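Long-range contacts in ABC transporter (Caldanaerobius, PDB 4G68), which probably serves as the extracellular solute-binding protein of an ABC transporter, capturing xylan-derived sugars for uptake by a thermophilic bacterium: residues 41-46 against 96-101; 192-197 against 270-275. All coordinates share one frame; numbering follows the deposited sequence.

Interaction 1. Residues 41-46 against 96-101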
loop_
_atom_site.group_PDB
_atom_site.type_symbol
_atom_site.label_atom_id
_atom_site.label_comp_id
_atom_site.label_asym_id
_atom_site.label_seq_id
_atom_site.Cartn_x
_atom_site.Cartn_y
_atom_site.Cartn_z
ATOM N N LEU C 41 9.405 -21.151 -15.963
ATOM C CA LEU C 41 9.350 -19.716 -15.746
ATOM C C LEU C 41 9.753 -19.383 -14.317
ATOM O O LEU C 41 9.469 -20.151 -13.362
ATOM C CB LEU C 41 7.926 -19.208 -16.021
ATOM C CG LEU C 41 7.295 -19.489 -17.395
ATOM C CD1 LEU C 41 5.783 -19.225 -17.362
ATOM C CD2 LEU C 41 7.959 -18.670 -18.494
ATOM N N THR C 42 10.393 -18.229 -14.155
ATOM C CA THR C 42 10.660 -17.703 -12.829
ATOM C C THR C 42 9.623 -16.618 -12.466
ATOM O O THR C 42 9.178 -15.844 -13.316
ATOM C CB THR C 42 12.084 -17.179 -12.711
ATOM O OG1 THR C 42 12.358 -16.294 -13.808
ATOM C CG2 THR C 42 13.064 -18.384 -12.758
ATOM N N PHE C 43 9.236 -16.590 -11.192
ATOM C CA PHE C 43 8.228 -15.622 -10.740
ATOM C C PHE C 43 8.691 -15.093 -9.394
ATOM O O PHE C 43 8.926 -15.897 -8.487
ATOM C CB PHE C 43 6.884 -16.339 -10.597
ATOM C CG PHE C 43 5.818 -15.538 -9.892
ATOM C CD1 PHE C 43 5.534 -14.208 -10.263
ATOM C CD2 PHE C 43 5.071 -16.136 -8.851
ATOM C CE1 PHE C 43 4.550 -13.492 -9.612
ATOM C CE2 PHE C 43 4.081 -15.410 -8.204
ATOM C CZ PHE C 43 3.814 -14.098 -8.598
ATOM N N TRP C 44 8.900 -13.773 -9.287
ATOM C CA TRP C 44 9.235 -13.184 -7.995
ATOM C C TRP C 44 8.060 -12.432 -7.401
ATOM O O TRP C 44 7.341 -11.746 -8.123
ATOM C CB TRP C 44 10.408 -12.212 -8.090
ATOM C CG TRP C 44 11.731 -12.825 -8.573
ATOM C CD1 TRP C 44 12.023 -14.159 -8.868
ATOM C CD2 TRP C 44 12.989 -12.096 -8.820
ATOM N NE1 TRP C 44 13.344 -14.305 -9.288
ATOM C CE2 TRP C 44 13.979 -13.110 -9.263
ATOM C CE3 TRP C 44 13.378 -10.762 -8.722
ATOM C CZ2 TRP C 44 15.274 -12.766 -9.615
ATOM C CZ3 TRP C 44 14.699 -10.426 -9.078
ATOM C CH2 TRP C 44 15.623 -11.411 -9.511
ATOM N N ASN C 45 7.889 -12.537 -6.077
ATOM C CA ASN C 45 6.861 -11.763 -5.340
ATOM C C ASN C 45 7.304 -11.499 -3.893
ATOM O O ASN C 45 8.374 -11.988 -3.464
ATOM C CB ASN C 45 5.480 -12.446 -5.417
ATOM C CG ASN C 45 5.455 -13.780 -4.700
ATOM O OD1 ASN C 45 5.308 -13.829 -3.470
ATOM N ND2 ASN C 45 5.629 -14.863 -5.451
ATOM N N LEU C 46 6.503 -10.723 -3.155
ATOM C CA LEU C 46 6.880 -10.321 -1.795
ATOM C C LEU C 46 5.968 -10.889 -0.689
ATOM O O LEU C 46 6.067 -10.463 0.490
ATOM C CB LEU C 46 6.985 -8.806 -1.671
ATOM C CG LEU C 46 5.739 -7.948 -1.922
ATOM C CD1 LEU C 46 4.478 -8.454 -1.221
ATOM C CD2 LEU C 46 5.996 -6.498 -1.518
ATOM N N PRO C 96 13.318 -11.905 -13.531
ATOM C CA PRO C 96 12.577 -13.124 -13.773
ATOM C C PRO C 96 11.610 -12.920 -14.902
ATOM O O PRO C 96 11.413 -11.802 -15.335
ATOM C CB PRO C 96 11.775 -13.308 -12.489
ATOM C CG PRO C 96 11.459 -11.898 -12.075
ATOM C CD PRO C 96 12.750 -11.154 -12.370
ATOM N N ASP C 97 11.035 -14.018 -15.377
ATOM C CA ASP C 97 10.024 -13.981 -16.434
ATOM C C ASP C 97 8.861 -13.128 -15.976
ATOM O O ASP C 97 8.403 -12.243 -16.723
ATOM C CB ASP C 97 9.515 -15.414 -16.689
ATOM C CG ASP C 97 10.572 -16.310 -17.276
ATOM O OD1 ASP C 97 10.998 -16.038 -18.444
ATOM O OD2 ASP C 97 11.004 -17.244 -16.557
ATOM N N ILE C 98 8.410 -13.386 -14.729
ATOM C CA ILE C 98 7.282 -12.658 -14.135
ATOM C C ILE C 98 7.664 -12.074 -12.788
ATOM O O ILE C 98 8.274 -12.756 -11.970
ATOM C CB ILE C 98 6.049 -13.558 -13.887
ATOM C CG1 ILE C 98 5.663 -14.338 -15.142
ATOM C CG2 ILE C 98 4.868 -12.696 -13.484
ATOM C CD1 ILE C 98 4.877 -15.586 -14.874
ATOM N N PHE C 99 7.329 -10.819 -12.578
ATOM C CA PHE C 99 7.629 -10.154 -11.321
ATOM C C PHE C 99 6.496 -9.273 -10.826
ATOM O O PHE C 99 5.917 -8.507 -11.610
ATOM C CB PHE C 99 8.966 -9.367 -11.397
ATOM C CG PHE C 99 8.966 -8.178 -12.339
ATOM C CD1 PHE C 99 8.663 -6.868 -11.882
ATOM C CD2 PHE C 99 9.330 -8.348 -13.664
ATOM C CE1 PHE C 99 8.686 -5.785 -12.756
ATOM C CE2 PHE C 99 9.363 -7.275 -14.535
ATOM C CZ PHE C 99 9.060 -5.988 -14.079
ATOM N N GLN C 100 6.232 -9.354 -9.515
ATOM C CA GLN C 100 5.293 -8.454 -8.855
ATOM C C GLN C 100 5.843 -7.038 -8.879
ATOM O O GLN C 100 7.053 -6.856 -8.799
ATOM C CB GLN C 100 5.115 -8.899 -7.396
ATOM C CG GLN C 100 4.159 -8.025 -6.551
ATOM C CD GLN C 100 3.863 -8.642 -5.159
ATOM O OE1 GLN C 100 4.436 -9.657 -4.803
ATOM N NE2 GLN C 100 2.988 -8.000 -4.367
ATOM N N THR C 101 4.984 -6.035 -9.045
ATOM C CA THR C 101 5.475 -4.641 -8.998
ATOM C C THR C 101 4.369 -3.702 -8.468
ATOM O O THR C 101 3.252 -4.173 -8.124
ATOM C CB THR C 101 5.988 -4.182 -10.368
ATOM O OG1 THR C 101 6.872 -3.064 -10.227
ATOM C CG2 THR C 101 4.809 -3.834 -11.284
#
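Pro96 presents its CB-CG-CD edge to one face of the Trp44 indole, with N and CA set farther back: CD makes a CH-pi contact, 3.6 Å from the centroid of the six-membered ring and 9° off its normal, and the proline CG sits over the CG-CD2 bond of Trp44. With CG anti to its carbonyl carbon (chi1 -61°), Trp44 swings back over the proline, a compact, rigid ring whose CH2 groups suit an aromatic face. An alanine in place of Trp44 would probably leave Pro96 without its aromatic cover and open a gap beside helix 79-91. On the other face Phe43 turns its ring edge to the strand, CD1 meeting Ile98 CG2 at 3.6 Å. Side chains also finish the parallel pairing at both ends. Asp97 OD2 accepts Thr42 N at 2.7 Å through its anti lone pair and OD1 bonds to Ser329, gripping both carboxylate oxygens; Thr42 OG1 receives Asp97 N at 3.1 Å. Gln100, fully extended, reaches Leu46 N with OE1 (2.9 Å), the donor tilted 34° from the amide plane. Strands 71-76 and 317-325 flank the pair; helix 79-91 packs on the Trp44 face, where Lys85 makes a cation-pi contact, and helix 332-353 covers Phe43 and Ile98.

Interaction 2. Residues 192-197 against 270-275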
loop_
_atom_site.group_PDB
_atom_site.type_symbol
_atom_site.label_atom_id
_atom_site.label_comp_id
_atom_site.label_asym_id
_atom_site.label_seq_id
_atom_site.Cartn_x
_atom_site.Cartn_y
_atom_site.Cartn_z
ATOM N N PRO C 192 -0.967 4.650 21.732
ATOM C CA PRO C 192 -2.100 5.056 20.889
ATOM C C PRO C 192 -1.967 4.443 19.511
ATOM O O PRO C 192 -2.922 3.954 18.993
ATOM C CB PRO C 192 -1.910 6.594 20.775
ATOM C CG PRO C 192 -1.276 6.930 22.082
ATOM C CD PRO C 192 -0.266 5.829 22.280
ATOM N N PHE C 193 -0.784 4.536 18.908
ATOM C CA PHE C 193 -0.581 3.966 17.588
ATOM C C PHE C 193 0.598 2.992 17.642
ATOM O O PHE C 193 1.655 3.338 18.193
ATOM C CB PHE C 193 -0.200 5.048 16.560
ATOM C CG PHE C 193 -1.363 5.778 15.937
ATOM C CD1 PHE C 193 -1.904 5.374 14.680
ATOM C CD2 PHE C 193 -1.884 6.924 16.539
ATOM C CE1 PHE C 193 -2.981 6.075 14.128
ATOM C CE2 PHE C 193 -2.918 7.642 15.938
ATOM C CZ PHE C 193 -3.447 7.233 14.730
ATOM N N ALA C 194 0.425 1.802 17.053
ATOM C CA ALA C 194 1.557 0.928 16.761
ATOM C C ALA C 194 2.133 1.408 15.463
ATOM O O ALA C 194 1.487 1.214 14.435
ATOM C CB ALA C 194 1.111 -0.520 16.597
ATOM N N LEU C 195 3.319 2.031 15.492
ATOM C CA LEU C 195 4.019 2.342 14.193
ATOM C C LEU C 195 5.464 1.749 14.098
ATOM O O LEU C 195 6.232 1.876 15.057
ATOM C CB LEU C 195 3.988 3.840 13.892
ATOM C CG LEU C 195 4.867 4.384 12.762
ATOM C CD1 LEU C 195 4.423 3.876 11.371
ATOM C CD2 LEU C 195 4.997 5.896 12.785
ATOM N N GLY C 196 5.829 1.113 12.949
ATOM C CA GLY C 196 7.216 0.803 12.678
ATOM C C GLY C 196 7.789 1.661 11.561
ATOM O O GLY C 196 7.443 1.445 10.387
ATOM N N GLU C 197 8.674 2.612 11.908
ATOM C CA GLU C 197 9.143 3.638 10.948
ATOM C C GLU C 197 10.546 3.392 10.293
ATOM O O GLU C 197 10.998 4.166 9.442
ATOM C CB GLU C 197 9.011 5.047 11.571
ATOM C CG GLU C 197 9.785 6.197 10.926
ATOM C CD GLU C 197 9.215 6.629 9.559
ATOM O OE1 GLU C 197 8.216 5.976 9.137
ATOM O OE2 GLU C 197 9.761 7.596 8.921
ATOM N N GLY C 270 -2.611 -6.862 20.560
ATOM C CA GLY C 270 -3.500 -6.004 21.374
ATOM C C GLY C 270 -2.746 -4.934 22.134
ATOM O O GLY C 270 -3.190 -4.475 23.166
ATOM N N LYS C 271 -1.587 -4.533 21.634
ATOM C CA LYS C 271 -0.698 -3.640 22.395
ATOM C C LYS C 271 -0.756 -2.182 21.954
ATOM O O LYS C 271 0.048 -1.347 22.409
ATOM C CB LYS C 271 0.772 -4.141 22.379
ATOM C CG LYS C 271 1.005 -5.500 23.041
ATOM C CD LYS C 271 2.481 -5.837 22.965
ATOM C CE LYS C 271 2.804 -7.204 23.570
ATOM N NZ LYS C 271 3.041 -7.044 25.028
ATOM N N ALA C 272 -1.690 -1.860 21.061
ATOM C CA ALA C 272 -1.919 -0.430 20.696
ATOM C C ALA C 272 -3.372 -0.199 20.349
ATOM O O ALA C 272 -4.023 -1.128 19.799
ATOM C CB ALA C 272 -1.031 -0.019 19.533
ATOM N N ALA C 273 -3.879 1.008 20.690
ATOM C CA ALA C 273 -5.284 1.448 20.321
ATOM C C ALA C 273 -5.564 1.405 18.813
ATOM O O ALA C 273 -6.624 0.860 18.414
ATOM C CB ALA C 273 -5.553 2.873 20.814
ATOM N N MET C 274 -4.633 2.013 18.020
ATOM C CA MET C 274 -4.742 2.274 16.586
ATOM C C MET C 274 -3.505 1.918 15.750
ATOM O O MET C 274 -2.427 1.637 16.281
ATOM C CB MET C 274 -5.178 3.754 16.259
ATOM C CG MET C 274 -6.313 4.334 17.118
ATOM S SD MET C 274 -6.651 6.113 16.963
ATOM C CE MET C 274 -7.707 6.189 15.523
ATOM N N TYR C 275 -3.753 1.750 14.434
ATOM C CA TYR C 275 -2.711 1.552 13.390
ATOM C C TYR C 275 -3.252 2.221 12.189
ATOM O O TYR C 275 -4.463 2.092 11.890
ATOM C CB TYR C 275 -2.671 0.151 13.021
ATOM C CG TYR C 275 -1.647 -0.282 12.060
ATOM C CD1 TYR C 275 -0.441 -0.838 12.510
ATOM C CD2 TYR C 275 -1.911 -0.282 10.664
ATOM C CE1 TYR C 275 0.512 -1.287 11.610
ATOM C CE2 TYR C 275 -0.948 -0.736 9.774
ATOM C CZ TYR C 275 0.256 -1.238 10.234
ATOM O OH TYR C 275 1.223 -1.665 9.314
#
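Met274 rests on the ring of Phe193, its CB the bump that sits on one aromatic face, 3.8 Å over the plane and offset toward the rim. With CG anti to the carbonyl carbon and chi2 extended (170°), SD ends near CZ and CE2, 4.6 Å from the ring centroid, in an oblique Met-aromatic contact. A flexible, unbranched thioether can follow the flat ring in this way. Leu157 of strand 144-160 touches both side chains, and Leu178 of helix 175-187 packs against both as well, so the pair is wedged between helix and sheet.

Beside it the bumps are small. The methyl of Ala272 points at the loop and presses on Ala194, with the two CB atoms 3.7 Å apart, while Ala273 CB lies 3.4 Å from Pro192 O; alanine's single methyl suits an approach this close. The ring of Tyr275 brings CD1 to 3.4 Å from Ala194 O, and its hydroxyl bonds to Asp281.

Two backbone hydrogen bonds fasten the loop to strand 274-278: Met274 N gives to Pro192 O at 2.8 Å, and Ala194 N to Met274 O at 3.0 Å. Proline, which has no N-H to give, serves purely as acceptor here. No side chain makes a hydrogen bond or salt bridge across the contact, and the side chains meet mainly by van der Waals packing, so cohesion probably depends on close fit and exclusion of water rather than on charge.

In the fold
Interactions 1 and 2 are both buried, and both reach the same mixed sheet, but they lie on opposite sides of the chain's centre, their own centres about 32 Å apart. Interaction 1 is a true strand pair of the sheet; interaction 2 joins a loop to a strand through a single bridge. Chemistry follows place. Residues 41-46 and 96-101 mix apolar packing with side-chain hydrogen bonds at the strand ends, whereas 192-197 and 270-275 meet through apolar side chains and main-chain bonds alone. Strand 144-160 relates them: it pairs with strand 317-325, next to 98-102, and with 274-278, a continuity consistent with a two-lobed solute-binding protein.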